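Local coordinates for protein EST1E (Clostridium proteoclasticum, PDB 2WTN) that probably hydrolyses feruloyl esters, as an esterase of the alpha/beta-hydrolase fold that holds ferulic acid in its active site, at residues B[29-34]-B[58-63]; B[106-111]-B[226-231]. All coordinates share one frame; numbering follows the deposited sequence.

Interaction 1 (B[29-34]-B[58-63]); sequences LCIIIH and ATLRAD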
# COMPACT_ATOMS: atom_id res chain seq x y z
N LEU B 29 0.60 25.77 -3.52
CA LEU B 29 1.74 24.91 -3.29
C LEU B 29 1.69 23.69 -4.23
O LEU B 29 0.66 23.09 -4.35
CB LEU B 29 1.72 24.42 -1.85
CG LEU B 29 2.93 23.60 -1.50
CD1 LEU B 29 4.11 24.50 -1.16
CD2 LEU B 29 2.67 22.78 -0.29
N CYS B 30 2.81 23.38 -4.88
CA CYS B 30 2.93 22.11 -5.66
C CYS B 30 3.88 21.12 -4.98
O CYS B 30 4.98 21.47 -4.59
CB CYS B 30 3.38 22.41 -7.10
SG CYS B 30 3.26 20.95 -8.20
N ILE B 31 3.42 19.90 -4.77
CA ILE B 31 4.29 18.79 -4.21
C ILE B 31 4.90 18.20 -5.45
O ILE B 31 4.24 18.15 -6.52
CB ILE B 31 3.49 17.77 -3.37
CG1 ILE B 31 2.94 18.47 -2.12
CG2 ILE B 31 4.28 16.52 -3.05
CD1 ILE B 31 1.77 17.75 -1.41
N ILE B 32 6.18 17.93 -5.36
CA ILE B 32 6.99 17.42 -6.48
C ILE B 32 7.76 16.17 -5.98
O ILE B 32 8.48 16.24 -5.00
CB ILE B 32 7.98 18.49 -7.01
CG1 ILE B 32 7.28 19.75 -7.50
CG2 ILE B 32 8.74 17.98 -8.22
CD1 ILE B 32 8.20 20.80 -7.94
N ILE B 33 7.52 15.03 -6.64
CA ILE B 33 8.06 13.75 -6.34
C ILE B 33 8.99 13.26 -7.52
O ILE B 33 8.57 13.19 -8.73
CB ILE B 33 6.94 12.70 -6.06
CG1 ILE B 33 5.87 13.25 -5.08
CG2 ILE B 33 7.51 11.37 -5.63
CD1 ILE B 33 6.31 13.55 -3.62
N HIS B 34 10.25 12.98 -7.15
CA HIS B 34 11.30 12.46 -8.07
C HIS B 34 10.98 10.95 -8.40
O HIS B 34 9.99 10.35 -7.90
CB HIS B 34 12.69 12.57 -7.36
CG HIS B 34 12.75 11.71 -6.12
ND1 HIS B 34 12.97 10.36 -6.18
CD2 HIS B 34 12.53 11.99 -4.82
CE1 HIS B 34 12.87 9.84 -4.97
NE2 HIS B 34 12.61 10.80 -4.11
N ALA B 58 4.41 28.25 -4.40
CA ALA B 58 5.35 27.49 -3.56
C ALA B 58 5.52 25.99 -4.01
O ALA B 58 4.61 25.35 -4.63
CB ALA B 58 5.01 27.58 -2.11
N THR B 59 6.73 25.49 -3.75
CA THR B 59 7.08 24.10 -4.10
C THR B 59 7.50 23.37 -2.87
O THR B 59 8.14 23.92 -1.97
CB THR B 59 8.07 23.99 -5.18
OG1 THR B 59 9.32 24.59 -4.76
CG2 THR B 59 7.52 24.62 -6.38
N LEU B 60 7.04 22.14 -2.77
CA LEU B 60 7.53 21.25 -1.74
C LEU B 60 8.07 20.00 -2.39
O LEU B 60 7.27 19.10 -2.79
CB LEU B 60 6.40 20.97 -0.75
CG LEU B 60 6.81 20.10 0.42
CD1 LEU B 60 7.81 20.76 1.28
CD2 LEU B 60 5.58 19.83 1.25
N ARG B 61 9.39 19.96 -2.60
CA ARG B 61 10.03 18.79 -3.15
C ARG B 61 10.35 17.80 -2.04
O ARG B 61 10.89 18.19 -0.98
CB ARG B 61 11.30 19.10 -3.89
CG ARG B 61 11.17 20.06 -4.97
CD ARG B 61 12.62 20.46 -5.39
NE ARG B 61 13.16 21.50 -4.52
CZ ARG B 61 14.46 21.76 -4.42
NH1 ARG B 61 15.38 21.05 -5.09
NH2 ARG B 61 14.86 22.75 -3.65
N ALA B 62 9.98 16.55 -2.21
CA ALA B 62 10.25 15.57 -1.17
C ALA B 62 10.99 14.34 -1.64
O ALA B 62 10.63 13.75 -2.66
CB ALA B 62 8.94 15.15 -0.46
N ASP B 63 12.04 13.97 -0.90
CA ASP B 63 12.73 12.72 -1.09
C ASP B 63 11.92 11.55 -0.46
O ASP B 63 11.64 11.54 0.74
CB ASP B 63 14.12 12.74 -0.51
CG ASP B 63 15.08 13.67 -1.24
OD1 ASP B 63 14.87 14.06 -2.42
OD2 ASP B 63 16.13 13.97 -0.64
O HOH W 1 11.34 15.54 -5.58
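Leu29 has CG turned away from its own backbone N (chi1 -176°), and the next torsion carries CD1 across to Ala58, where it meets CB at 3.3 Å, closer than two methyl groups usually pack. The other branch, CD2, slants over Leu60 and meets its CB at 4.2 Å. At the far end His34 has CG wedged between backbone N and carbonyl carbon (chi1 63°), which lays the ring edge, through CD2 and NE2, alongside Ala62 O and Asp63 CA.

Between these ends 29-33 and 58-62 run as neighbouring parallel strands, their axes 21° apart. Cys30 N gives to Ala58 O at 2.7 Å, and Cys30 O takes Leu60 N at 2.8 Å. Ile32 N then gives to Leu60 O at 3.0 Å and Ala62 N to Ile32 O at 3.2 Å, which completes the ladder. Water 1 donates a second bond to Ile32 O, 3.0 Å away. Leu29, Ile31, Ile33 and Leu60 face helix 79-93. Cys30, Thr59 and Arg61 face helix 43-54, and on that same face Ile32 CD1 touches Thr59 CG2. Strand 27-33, helix 43-54 and strand 58-62 make a beta-alpha-beta unit.

Polar ends find partners beyond the strands: Arg61 bends away to Asp18, in a salt bridge, and to Ser40 O; Asp63 holds Ser40 OG and Lys69 N, and His34 NE2 takes Met64 N. The chemistry therefore divides: backbone bonds here take Cys30 and Ile32, those to strand 99-107 take Leu29, Ile31 and Ile33, aliphatic groups pack toward helix 79-93, the other face mixes Ile32 with Cys30, Thr59 and Arg61, and the side chain of His34 lies about 7 Å from the bound ferulic acid.

Interaction 2 (B[106-111]-B[226-231]); sequences GHSQGG and DTHCYD. With FER (3-(4-hydroxy-3-methoxyphenyl)-2-propenoic acid), chain H.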
# COMPACT_ATOMS: atom_id res chain seq x y z
N GLY B 106 5.24 15.21 -10.63
CA GLY B 106 6.18 14.15 -10.40
C GLY B 106 6.76 13.58 -11.67
O GLY B 106 6.11 13.66 -12.73
N HIS B 107 8.00 13.08 -11.57
CA HIS B 107 8.70 12.55 -12.74
C HIS B 107 8.89 11.03 -12.66
O HIS B 107 9.36 10.49 -11.63
CB HIS B 107 10.06 13.25 -12.95
CG HIS B 107 10.77 12.81 -14.19
ND1 HIS B 107 11.78 11.88 -14.16
CD2 HIS B 107 10.57 13.11 -15.50
CE1 HIS B 107 12.17 11.62 -15.39
NE2 HIS B 107 11.47 12.36 -16.23
N SER B 108 8.43 10.34 -13.69
CA SER B 108 8.72 8.89 -13.90
C SER B 108 8.04 8.05 -12.86
O SER B 108 6.83 8.14 -12.72
CB SER B 108 10.19 8.70 -13.97
OG SER B 108 10.50 7.46 -14.61
N GLN B 109 8.75 7.31 -12.03
CA GLN B 109 8.08 6.62 -10.94
C GLN B 109 7.34 7.58 -10.02
O GLN B 109 6.28 7.21 -9.48
CB GLN B 109 9.02 5.73 -10.16
CG GLN B 109 8.35 4.95 -9.00
CD GLN B 109 9.26 3.91 -8.33
OE1 GLN B 109 9.50 2.84 -8.93
NE2 GLN B 109 9.68 4.18 -7.05
N GLY B 110 7.83 8.79 -9.87
CA GLY B 110 7.14 9.87 -9.10
C GLY B 110 5.94 10.42 -9.84
O GLY B 110 4.94 10.83 -9.19
N GLY B 111 5.97 10.36 -11.16
CA GLY B 111 4.79 10.62 -12.05
C GLY B 111 3.66 9.61 -11.81
O GLY B 111 2.50 10.02 -11.62
N ASP B 226 12.89 13.99 -27.38
CA ASP B 226 13.56 14.05 -26.09
C ASP B 226 13.57 12.72 -25.35
O ASP B 226 12.82 11.80 -25.65
CB ASP B 226 13.01 15.20 -25.22
CG ASP B 226 14.11 15.93 -24.46
OD1 ASP B 226 15.25 15.42 -24.45
OD2 ASP B 226 13.82 17.01 -23.86
N THR B 227 14.46 12.70 -24.38
CA THR B 227 14.83 11.58 -23.57
C THR B 227 13.99 11.56 -22.27
O THR B 227 13.15 12.44 -22.04
CB THR B 227 16.32 11.74 -23.22
OG1 THR B 227 16.53 12.91 -22.41
CG2 THR B 227 17.18 11.93 -24.52
N HIS B 228 14.25 10.56 -21.42
CA HIS B 228 13.57 10.40 -20.15
C HIS B 228 13.74 11.58 -19.21
O HIS B 228 12.78 12.03 -18.62
CB HIS B 228 14.03 9.14 -19.43
CG HIS B 228 13.09 8.73 -18.32
ND1 HIS B 228 11.71 8.77 -18.47
CD2 HIS B 228 13.32 8.31 -17.05
CE1 HIS B 228 11.14 8.38 -17.35
NE2 HIS B 228 12.10 8.08 -16.48
N CYS B 229 14.97 12.08 -19.09
CA CYS B 229 15.20 13.28 -18.23
C CYS B 229 15.32 14.57 -19.00
O CYS B 229 15.87 15.51 -18.48
CB CYS B 229 16.41 13.11 -17.31
SG CYS B 229 16.26 11.67 -16.33
N TYR B 230 14.82 14.60 -20.23
CA TYR B 230 14.72 15.83 -21.00
C TYR B 230 16.09 16.47 -21.20
O TYR B 230 16.31 17.62 -20.89
CB TYR B 230 13.74 16.83 -20.36
CG TYR B 230 12.48 16.21 -19.80
CD1 TYR B 230 11.59 15.53 -20.61
CD2 TYR B 230 12.20 16.27 -18.45
CE1 TYR B 230 10.42 14.95 -20.10
CE2 TYR B 230 11.05 15.68 -17.90
CZ TYR B 230 10.16 15.03 -18.71
OH TYR B 230 9.04 14.44 -18.14
N ASP B 231 17.02 15.68 -21.72
CA ASP B 231 18.40 16.14 -21.84
C ASP B 231 18.50 17.31 -22.83
O ASP B 231 19.33 18.17 -22.66
CB ASP B 231 19.29 14.98 -22.33
CG ASP B 231 19.51 13.89 -21.26
OD1 ASP B 231 19.31 14.15 -20.05
OD2 ASP B 231 19.90 12.79 -21.67
C4 FER H . 11.52 0.05 -15.05
C5 FER H . 11.43 1.20 -15.83
C6 FER H . 11.38 2.46 -15.23
C3 FER H . 11.56 0.17 -13.65
C2 FER H . 11.49 1.45 -13.04
C1 FER H . 11.41 2.59 -13.83
C10 FER H . 11.43 -0.62 -11.49
C7 FER H . 11.32 3.82 -13.22
C8 FER H . 12.15 4.84 -13.64
C9 FER H . 12.15 6.14 -13.05
O1 FER H . 11.36 6.42 -12.11
O2 FER H . 13.00 6.96 -13.51
O4 FER H . 11.57 -1.18 -15.66
O3 FER H . 11.67 -0.96 -12.87
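His228 and Tyr230 carry this contact to His107 and Ser108, from a turn that the residues before them help to shape. Asp226 OD1 accepts Thr227 N from above the carboxylate plane, and Thr227 OG1 accepts Asp231 N at 2.9 Å, bracing the type I turn from Thr227 to Tyr230.

His228 follows, its CG directed away from its backbone N (chi1 -163°), which sends the ring edge to Ser108. NE2 lies 2.5 Å from Ser108 OG, a hydrogen bond whose exact length is doubtful because OG is modelled too close to the ligand; NE2 also donates to ferulic acid O2 at 3.3 Å. ND1 is held by Asp200, consistent with a Ser-His-Asp catalytic triad. The backbone of His228 works too: its O accepts His107 NE2 at 2.7 Å, in the plane of that ring, while His107 CE1 stands over the His228 ring face, 3.7 Å from NE2. Cys229 SG brushes His107 CE1. Tyr230 then brings its OH to the His107 edge, 3.3 Å from CD2, and Ser132 bonds that OH; the face of the Tyr230 ring lies beneath His228 O.

Ser108, with phi 68° and psi -118°, sits in a strained turn consistent with the GxSxG nucleophile elbow of alpha/beta-hydrolases, and Gln109 N donates to ferulic acid O1 at 2.8 Å, as an oxyanion-hole amide would. This turn links strand 99-107 to helix 109-120; the 227-230 turn precedes helix 234-249, and Leu131 of strand 125-131 and His44 of helix 43-54 pack against His107 and Tyr230.

From the N terminus, interaction 1 comes first: strand 27-33 runs out to His34, the chain crosses through helix 43-54, and strand 58-62 comes in parallel beside it, closing a short loop of 23 residues. Only afterwards does strand 99-107 open interaction 2, whose much longer loop of 114 residues closes at 226-231, so the two lie in series and neither nest nor cross. Space joins them where sequence does not: strands 27-33 and 99-107 are sheet neighbours, Ile33 O lies 2.9 Å from His107 N, a probable hydrogen bond, and Ile33 CG2 packs on Gly110 CA. The central sheet thus connects the early crossover to the probable nucleophile elbow and the loop before helix 234-249.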